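Local coordinates for mosquitocidal toxin (Bacillus sphaericus, PDB 2CB4), which probably transfers ADP-ribose from NAD to target proteins, acting as the catalytic domain of a larger toxin that kills mosquitoes, at residues Thr22-Ala26 with Ala158-Ile162; Tyr114-Asn118 with Asn254-Phe260; Ile192-Tyr196 with Thr217-Gly223; Asn148-Tyr152 with Asn240-Ser244. The protein carries 1 engineered substitution. Numbering follows the deposited sequence.

Contact 1 of 4, residues Thr22-Ala26 with Ala158-Ile162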
# COMPACT_ATOMS: atom_id res chain seq x y z
N THR A 22 20.55 21.79 32.14
CA THR A 22 20.10 23.14 31.80
C THR A 22 20.30 23.49 30.34
O THR A 22 19.46 24.16 29.73
CB THR A 22 20.80 24.21 32.67
OG1 THR A 22 20.51 23.95 34.04
CG2 THR A 22 20.31 25.59 32.35
N TRP A 23 21.43 23.05 29.79
CA TRP A 23 21.78 23.37 28.41
C TRP A 23 20.75 22.92 27.36
O TRP A 23 20.63 23.55 26.28
CB TRP A 23 23.20 22.87 28.07
CG TRP A 23 23.34 21.36 28.10
CD1 TRP A 23 23.13 20.54 29.16
CD2 TRP A 23 23.76 20.50 27.01
NE1 TRP A 23 23.35 19.23 28.80
CE2 TRP A 23 23.75 19.18 27.49
CE3 TRP A 23 24.12 20.74 25.68
CZ2 TRP A 23 24.07 18.09 26.69
CZ3 TRP A 23 24.47 19.65 24.88
CH2 TRP A 23 24.45 18.34 25.39
N ILE A 24 20.02 21.85 27.68
CA ILE A 24 18.98 21.31 26.80
C ILE A 24 17.57 21.39 27.41
O ILE A 24 16.66 20.69 26.97
CB ILE A 24 19.25 19.84 26.39
CG1 ILE A 24 19.50 18.98 27.62
CG2 ILE A 24 20.42 19.77 25.41
CD1 ILE A 24 19.82 17.53 27.25
N GLN A 25 17.38 22.23 28.41
CA GLN A 25 16.06 22.34 29.04
C GLN A 25 14.94 22.95 28.17
O GLN A 25 13.75 22.79 28.49
CB GLN A 25 16.16 23.07 30.38
CG GLN A 25 16.21 22.12 31.55
CD GLN A 25 16.46 22.80 32.88
OE1 GLN A 25 16.11 23.97 33.08
NE2 GLN A 25 17.08 22.07 33.81
N ALA A 26 15.31 23.68 27.11
CA ALA A 26 14.32 24.33 26.23
C ALA A 26 13.81 23.33 25.18
O ALA A 26 12.86 23.62 24.45
CB ALA A 26 14.94 25.56 25.53
N ALA A 158 15.22 31.60 26.57
CA ALA A 158 15.14 30.19 26.89
C ALA A 158 16.29 29.78 27.81
O ALA A 158 17.36 30.41 27.82
CB ALA A 158 15.26 29.37 25.53
N PRO A 159 16.10 28.68 28.51
CA PRO A 159 17.16 28.17 29.36
C PRO A 159 18.14 27.42 28.47
O PRO A 159 17.74 26.75 27.50
CB PRO A 159 16.41 27.13 30.25
CG PRO A 159 15.21 26.70 29.41
CD PRO A 159 14.80 27.98 28.74
N GLY A 160 19.42 27.49 28.82
CA GLY A 160 20.43 26.74 28.09
C GLY A 160 20.94 27.29 26.79
O GLY A 160 20.98 28.51 26.55
N GLY A 161 21.35 26.35 25.95
CA GLY A 161 21.92 26.63 24.66
C GLY A 161 23.46 26.55 24.74
O GLY A 161 24.04 26.86 25.77
N ILE A 162 24.08 26.14 23.64
CA ILE A 162 25.54 26.06 23.52
C ILE A 162 26.02 27.38 22.95
O ILE A 162 25.54 27.82 21.91
CB ILE A 162 25.93 24.97 22.53
CG1 ILE A 162 25.31 23.64 22.92
CG2 ILE A 162 27.42 24.90 22.37
CD1 ILE A 162 25.43 22.59 21.78
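A loop near the N-terminus, T22-A26, folds over the connection that carries the ADP-ribosyltransferase sheet from strand 150-156 to strand 162-163. A158 opens the contact with its methyl group, CB lying 3.8 Å from CB of A26. P159 then inserts its ring under the loop: CG is 3.9 Å from CB of Q25 and CD 4.0 Å from CB of A26. At G160 the backbones meet directly. Its CA lies 3.6 Å from CA of W23 and makes a CA-H...O contact of 3.2 Å with O of T22; a CB here would collide with the carbonyls of T22 and W23. G161, also at glycine-only backbone angles, donates the one hydrogen bond across the contact, from N to O of W23 (2.9 Å). I162 finally brings CG1 to 4.2 Å from CE3 at the edge of the W23 indole. That indole fills the gap between the sheet and helix 36-44: it packs on L39 and Y40, NE1 bonds to S36, and P184 of strand 180-184 touches it, while I162 pairs with T182 of that same strand.

Contact 2 of 4, residues Tyr114-Asn118 with Asn254-Phe260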
# COMPACT_ATOMS: atom_id res chain seq x y z
N TYR A 114 27.02 20.47 11.19
CA TYR A 114 25.77 21.21 11.19
C TYR A 114 26.03 22.71 10.95
O TYR A 114 25.49 23.32 10.05
CB TYR A 114 24.94 20.89 12.44
CG TYR A 114 23.97 21.93 12.71
CD1 TYR A 114 22.80 22.00 11.95
CD2 TYR A 114 24.25 22.97 13.62
CE1 TYR A 114 21.93 23.06 12.10
CE2 TYR A 114 23.39 24.02 13.78
CZ TYR A 114 22.22 24.06 12.99
OH TYR A 114 21.31 25.05 13.18
N LEU A 115 26.94 23.26 11.70
CA LEU A 115 27.33 24.68 11.58
C LEU A 115 28.04 25.03 10.27
O LEU A 115 27.92 26.12 9.72
CB LEU A 115 28.29 25.04 12.73
CG LEU A 115 27.79 24.86 14.17
CD1 LEU A 115 29.04 24.95 15.06
CD2 LEU A 115 26.70 25.98 14.49
N ARG A 116 28.91 24.16 9.83
CA ARG A 116 29.64 24.42 8.62
C ARG A 116 28.89 24.19 7.32
O ARG A 116 29.17 24.85 6.31
CB ARG A 116 30.90 23.53 8.59
CG ARG A 116 31.85 23.88 7.40
CD ARG A 116 33.17 23.12 7.47
NE ARG A 116 33.95 23.45 8.66
CZ ARG A 116 34.59 24.61 8.83
NH1 ARG A 116 34.54 25.56 7.90
NH2 ARG A 116 35.29 24.81 9.95
N THR A 117 27.99 23.22 7.32
CA THR A 117 27.29 22.83 6.10
C THR A 117 25.78 22.97 6.10
O THR A 117 25.15 22.93 5.03
CB THR A 117 27.59 21.33 5.78
OG1 THR A 117 26.79 20.51 6.63
CG2 THR A 117 29.05 20.98 5.99
N ASN A 118 25.19 23.08 7.30
CA ASN A 118 23.74 23.16 7.44
C ASN A 118 23.02 21.85 7.17
O ASN A 118 21.85 21.84 6.81
CB ASN A 118 23.12 24.27 6.59
CG ASN A 118 21.82 24.83 7.22
OD1 ASN A 118 21.63 24.80 8.45
ND2 ASN A 118 20.96 25.35 6.37
N ASN A 254 13.75 23.87 3.40
CA ASN A 254 14.72 23.90 4.48
C ASN A 254 14.38 25.10 5.37
O ASN A 254 14.65 26.24 5.03
CB ASN A 254 16.15 23.99 3.92
CG ASN A 254 17.20 23.96 5.00
OD1 ASN A 254 16.91 23.98 6.20
ND2 ASN A 254 18.44 23.99 4.59
N GLN A 255 13.77 24.81 6.51
CA GLN A 255 13.37 25.82 7.49
C GLN A 255 14.56 26.59 8.08
O GLN A 255 14.39 27.68 8.64
CB GLN A 255 12.57 25.17 8.62
CG GLN A 255 13.38 24.17 9.40
CD GLN A 255 12.54 23.09 9.98
OE1 GLN A 255 11.73 22.50 9.29
NE2 GLN A 255 12.72 22.82 11.26
N ASP A 256 15.77 26.04 7.93
CA ASP A 256 16.99 26.70 8.45
C ASP A 256 17.81 27.43 7.39
O ASP A 256 18.91 27.86 7.65
CB ASP A 256 17.95 25.69 9.13
CG ASP A 256 17.34 25.00 10.33
OD1 ASP A 256 16.37 25.54 10.91
OD2 ASP A 256 17.84 23.91 10.69
N PHE A 257 17.29 27.55 6.17
CA PHE A 257 18.07 28.19 5.13
C PHE A 257 18.51 29.60 5.52
O PHE A 257 19.65 30.00 5.29
CB PHE A 257 17.29 28.20 3.79
CG PHE A 257 18.15 28.52 2.59
CD1 PHE A 257 19.02 27.55 2.06
CD2 PHE A 257 18.14 29.80 2.02
CE1 PHE A 257 19.84 27.84 0.96
CE2 PHE A 257 18.94 30.10 0.91
CZ PHE A 257 19.79 29.12 0.38
N ASP A 258 17.60 30.35 6.11
CA ASP A 258 17.88 31.72 6.51
C ASP A 258 18.61 31.91 7.84
O ASP A 258 18.73 33.01 8.33
CB ASP A 258 16.59 32.54 6.49
CG ASP A 258 16.14 32.85 5.07
OD1 ASP A 258 17.02 33.25 4.25
OD2 ASP A 258 14.96 32.59 4.76
N MSE A 259 19.12 30.81 8.41
CA MSE A 259 19.87 30.85 9.65
C MSE A 259 21.27 30.19 9.49
O MSE A 259 21.95 29.96 10.47
CB MSE A 259 19.12 30.24 10.86
CG MSE A 259 18.09 31.17 11.50
SE MSE A 259 18.67 32.84 12.17
CE MSE A 259 19.44 32.02 13.65
N PHE A 260 21.66 29.88 8.25
CA PHE A 260 22.96 29.27 7.95
C PHE A 260 23.90 30.47 7.77
O PHE A 260 23.57 31.42 7.06
CB PHE A 260 22.86 28.45 6.66
CG PHE A 260 24.15 27.77 6.28
CD1 PHE A 260 24.98 27.22 7.27
CD2 PHE A 260 24.55 27.69 4.94
CE1 PHE A 260 26.18 26.60 6.93
CE2 PHE A 260 25.75 27.07 4.58
CZ PHE A 260 26.57 26.53 5.57
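F260 reaches across in the t rotamer (chi1 -179°), laying its phenyl ring against the C-terminal end of helix 111-117. The ring edge meets main-chain carbonyls there: CE1 of F260 is 3.3 Å from O of L115 and its CZ 3.2 Å from O of R116. N118 leaves the helix with positive phi (72°), although its N still bonds to O of Y114 (2.8 Å), and its CB sits 3.7 Å from the F260 ring centroid, 18° off the normal, a CH-pi contact over the face. The surroundings belong to the ADP-ribosyltransferase core: Y114, in the t rotamer, sends OH to S125, and D256 makes a salt bridge with R80, probably the serine and arginine of this family's R-S-E signature. D256, an m rotamer, also places OD2 4.4 Å from CE1 at the edge of the Y114 ring. N254 extends as t, so that OD1 accepts from N of D256 (2.9 Å) in an Asx turn, within a type I turn from N254 to F257. F260 packs on E190 of the second subunit.

Contact 3 of 4, residues Ile192-Tyr196 with Thr217-Gly223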
# COMPACT_ATOMS: atom_id res chain seq x y z
N ILE A 192 9.23 31.63 23.44
CA ILE A 192 9.18 32.57 22.33
C ILE A 192 8.20 33.65 22.73
O ILE A 192 7.00 33.41 22.86
CB ILE A 192 8.80 31.88 20.98
CG1 ILE A 192 9.54 30.53 20.85
CG2 ILE A 192 9.08 32.80 19.80
CD1 ILE A 192 9.17 29.72 19.60
N ARG A 193 8.75 34.83 22.99
CA ARG A 193 7.94 35.93 23.47
C ARG A 193 7.14 36.69 22.43
O ARG A 193 6.01 37.11 22.68
CB ARG A 193 8.80 36.93 24.28
CG ARG A 193 7.89 38.00 24.94
CD ARG A 193 8.59 38.72 26.06
NE ARG A 193 9.52 39.70 25.53
CZ ARG A 193 10.27 40.50 26.27
NH1 ARG A 193 10.17 40.46 27.58
NH2 ARG A 193 11.11 41.35 25.70
N SER A 194 7.74 36.92 21.27
CA SER A 194 7.07 37.69 20.25
C SER A 194 7.75 37.46 18.91
O SER A 194 8.74 36.75 18.80
CB SER A 194 7.19 39.19 20.61
OG SER A 194 8.56 39.65 20.57
N THR A 195 7.23 38.13 17.89
CA THR A 195 7.86 38.08 16.58
C THR A 195 7.47 39.32 15.78
O THR A 195 6.40 39.88 15.96
CB THR A 195 7.58 36.76 15.78
OG1 THR A 195 8.50 36.68 14.69
CG2 THR A 195 6.15 36.72 15.23
N TYR A 196 8.37 39.75 14.91
CA TYR A 196 8.11 40.85 14.01
C TYR A 196 7.78 40.18 12.68
O TYR A 196 8.53 39.32 12.22
CB TYR A 196 9.37 41.65 13.72
CG TYR A 196 9.79 42.56 14.81
CD1 TYR A 196 8.92 42.91 15.83
CD2 TYR A 196 11.07 43.07 14.83
CE1 TYR A 196 9.33 43.75 16.86
CE2 TYR A 196 11.48 43.94 15.83
CZ TYR A 196 10.60 44.27 16.84
OH TYR A 196 11.03 45.10 17.84
N THR A 217 6.22 40.28 31.55
CA THR A 217 7.14 41.07 30.72
C THR A 217 6.59 41.40 29.31
O THR A 217 7.25 42.10 28.55
CB THR A 217 8.49 40.36 30.54
OG1 THR A 217 8.29 39.18 29.73
CG2 THR A 217 9.09 39.96 31.92
N LEU A 218 5.40 40.91 28.98
CA LEU A 218 4.84 41.15 27.64
C LEU A 218 4.80 42.61 27.20
O LEU A 218 4.98 42.93 26.02
CB LEU A 218 3.50 40.42 27.42
CG LEU A 218 3.56 38.88 27.56
CD1 LEU A 218 2.19 38.25 27.36
CD2 LEU A 218 4.60 38.26 26.66
N ASN A 219 4.60 43.51 28.16
CA ASN A 219 4.56 44.94 27.83
C ASN A 219 5.92 45.52 27.49
O ASN A 219 6.00 46.64 26.99
CB ASN A 219 3.90 45.74 28.95
CG ASN A 219 2.40 45.60 28.94
OD1 ASN A 219 1.79 45.26 29.95
ND2 ASN A 219 1.80 45.80 27.77
N ASP A 220 6.98 44.76 27.75
CA ASP A 220 8.33 45.23 27.44
C ASP A 220 8.68 45.01 25.98
O ASP A 220 9.75 45.43 25.53
CB ASP A 220 9.38 44.51 28.31
CG ASP A 220 9.17 44.72 29.80
OD1 ASP A 220 8.50 45.71 30.19
OD2 ASP A 220 9.70 43.89 30.57
N VAL A 221 7.82 44.32 25.24
CA VAL A 221 8.09 44.07 23.84
C VAL A 221 8.08 45.42 23.11
O VAL A 221 7.10 46.19 23.15
CB VAL A 221 7.09 43.06 23.19
CG1 VAL A 221 7.32 42.99 21.67
CG2 VAL A 221 7.20 41.68 23.84
N SER A 222 9.20 45.69 22.46
CA SER A 222 9.43 46.93 21.74
C SER A 222 9.19 46.83 20.23
O SER A 222 9.18 45.75 19.65
CB SER A 222 10.90 47.38 21.96
OG SER A 222 11.82 46.30 21.73
N GLY A 223 9.07 47.99 19.61
CA GLY A 223 8.90 48.08 18.18
C GLY A 223 8.58 49.54 17.87
O GLY A 223 8.39 50.34 18.80
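Segment I192-Y196, on strand 192-199, and T217-G223 run in the same general direction without backbone pairing, CA atoms lying 7.4 Å apart at both R193-L218 and S194-V221 and 8.4 Å at Y196-G223. In this ADP-ribosyltransferase sheet, R193 (phi/psi -80/-40) and S194 form a classic beta bulge opposite E155, which turns both CA-to-CB bonds toward the 3-10 turn 217-220 and the following loop, part of the connection between parallel strands 202-208 and 229-231. R193 packs its CG 3.7 Å from CD2 of L218, and its NE lies 3.5 Å from CG2 of V221, whose N sits over one face of the guanidinium; NH1 of R193 donates to OG1 of T217 (3.1 Å), a hydroxyl also bonded to O of N214, and NH2 makes a salt bridge with E155. V221 also brings CG1 to 3.7 Å from OG of S194, a hydroxyl bonded to E155. Y196 extends to the loop, its OH donating to O of S222 (2.7 Å) and lying 3.7 Å from CA of G223.

Contact 4 of 4, residues Asn148-Tyr152 with Asn240-Ser244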
# COMPACT_ATOMS: atom_id res chain seq x y z
N ASN A 148 13.23 40.35 1.01
CA ASN A 148 12.37 39.67 0.03
C ASN A 148 11.22 38.95 0.67
O ASN A 148 11.40 38.10 1.57
CB ASN A 148 13.20 38.65 -0.80
CG ASN A 148 14.48 39.29 -1.39
OD1 ASN A 148 15.60 39.00 -0.96
ND2 ASN A 148 14.29 40.24 -2.29
N ASN A 149 10.03 39.30 0.20
CA ASN A 149 8.81 38.67 0.65
C ASN A 149 8.56 38.78 2.15
O ASN A 149 8.83 39.82 2.75
CB ASN A 149 8.74 37.22 0.12
CG ASN A 149 8.97 37.15 -1.40
OD1 ASN A 149 9.97 36.61 -1.86
ND2 ASN A 149 8.08 37.73 -2.15
N ILE A 150 8.01 37.71 2.72
CA ILE A 150 7.63 37.65 4.13
C ILE A 150 8.58 36.83 4.99
O ILE A 150 8.81 35.64 4.74
CB ILE A 150 6.21 37.02 4.27
CG1 ILE A 150 5.22 37.76 3.36
CG2 ILE A 150 5.75 36.99 5.74
CD1 ILE A 150 3.84 37.12 3.29
N ILE A 151 9.11 37.46 6.03
CA ILE A 151 10.00 36.79 6.95
C ILE A 151 9.67 37.25 8.37
O ILE A 151 9.17 38.38 8.59
CB ILE A 151 11.51 37.00 6.58
CG1 ILE A 151 12.39 36.00 7.33
CG2 ILE A 151 11.94 38.46 6.82
CD1 ILE A 151 13.79 35.90 6.82
N TYR A 152 9.92 36.38 9.33
CA TYR A 152 9.66 36.67 10.74
C TYR A 152 10.97 36.70 11.54
O TYR A 152 11.89 35.93 11.26
CB TYR A 152 8.73 35.59 11.32
CG TYR A 152 7.37 35.56 10.65
CD1 TYR A 152 6.30 36.33 11.15
CD2 TYR A 152 7.16 34.83 9.46
CE1 TYR A 152 5.08 36.36 10.50
CE2 TYR A 152 5.93 34.87 8.80
CZ TYR A 152 4.90 35.64 9.33
OH TYR A 152 3.65 35.67 8.72
N ASN A 240 -1.07 33.25 9.47
CA ASN A 240 -0.62 32.24 8.54
C ASN A 240 0.12 32.74 7.34
O ASN A 240 0.32 31.96 6.42
CB ASN A 240 -1.81 31.43 8.06
CG ASN A 240 -1.95 30.16 8.82
OD1 ASN A 240 -2.92 29.98 9.57
ND2 ASN A 240 -0.90 29.32 8.77
N ASN A 241 0.51 34.01 7.31
CA ASN A 241 1.20 34.51 6.11
C ASN A 241 2.55 33.90 5.89
O ASN A 241 3.45 34.00 6.72
CB ASN A 241 1.28 36.04 6.06
CG ASN A 241 -0.05 36.69 6.37
OD1 ASN A 241 -1.11 36.13 6.08
ND2 ASN A 241 0.00 37.83 7.01
N MSE A 242 2.71 33.32 4.73
CA MSE A 242 3.97 32.69 4.38
C MSE A 242 4.17 32.73 2.86
O MSE A 242 3.21 32.75 2.10
CB MSE A 242 3.75 31.22 4.71
CG MSE A 242 5.00 30.56 5.21
SE MSE A 242 4.95 28.66 5.56
CE MSE A 242 6.82 28.50 5.16
N ASP A 243 5.42 32.71 2.42
CA ASP A 243 5.76 32.69 1.00
C ASP A 243 5.29 31.40 0.28
O ASP A 243 5.39 30.29 0.84
CB ASP A 243 7.27 32.81 0.83
CG ASP A 243 7.81 34.11 1.37
OD1 ASP A 243 7.06 35.12 1.41
OD2 ASP A 243 9.00 34.12 1.71
N SER A 244 4.82 31.55 -0.96
CA SER A 244 4.34 30.43 -1.79
C SER A 244 3.36 29.50 -1.03
O SER A 244 2.72 28.61 -1.61
CB SER A 244 5.50 29.62 -2.42
OG SER A 244 6.20 28.81 -1.48
O HOH W 1 7.21 33.43 4.66
O HOH W 2 1.15 35.58 9.83
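Strand 150-156, one of the antiparallel strands of the ADP-ribosyltransferase sheet, begins here beneath a surface loop, N240-D243, that crosses it obliquely: the directions of the touching parts differ by 127°. N149, with positive phi (58°), leads into the strand and presents CB 3.0 Å from OD1 of D243; N148 and N149 also pack on H233 of the second subunit. I150 is the centre of the contact. N of I150 donates to OD1 of D243 (3.1 Å), and the other carboxylate oxygen of D243 makes a salt bridge with R83, so that this one acidic group ties together the strand entry, the loop and a basic side chain. On its carbonyl side, water 1 donates to O of I150 (2.7 Å) and accepts from N of D243 (3.0 Å), while the I150 side chain lies under the loop, CD1 3.9 Å from CB of N241 and CG2 3.9 Å from O of N241. I151 points away and pairs by its backbone with Y198 of strand 192-199. Y152 continues the sheet by pairing with D82, and its side chain rises to the loop beside E197, which holds ND2 of N241. The phenol is bonded twice: OH of Y152 donates to O of N241 (2.6 Å) and accepts from water 2 (2.7 Å), which in turn receives N of N241 at 3.0 Å.

How the contacts relate
Contacts 1 and 2 are buried, contact 3 partly so, and contact 4 lies at the surface, with waters in its interface. Close backbone packing and glycines mark contact 1, an aromatic ring against a helix end contact 2; contacts 3 and 4 instead rely on polar side chains and on tyrosine hydroxyls that donate to loop carbonyls. Contacts 3 and 4 hold neighbouring strands of one sheet and touch where OG1 of T195 lies 3.5 Å from CB of Y152. Contacts 2 and 4 draw on the same long excursion between strands 229-231 and 264-265, and both reach the second subunit. Contacts 1 and 4 lie on opposite sides of the chain's centre, with centres 28 Å apart.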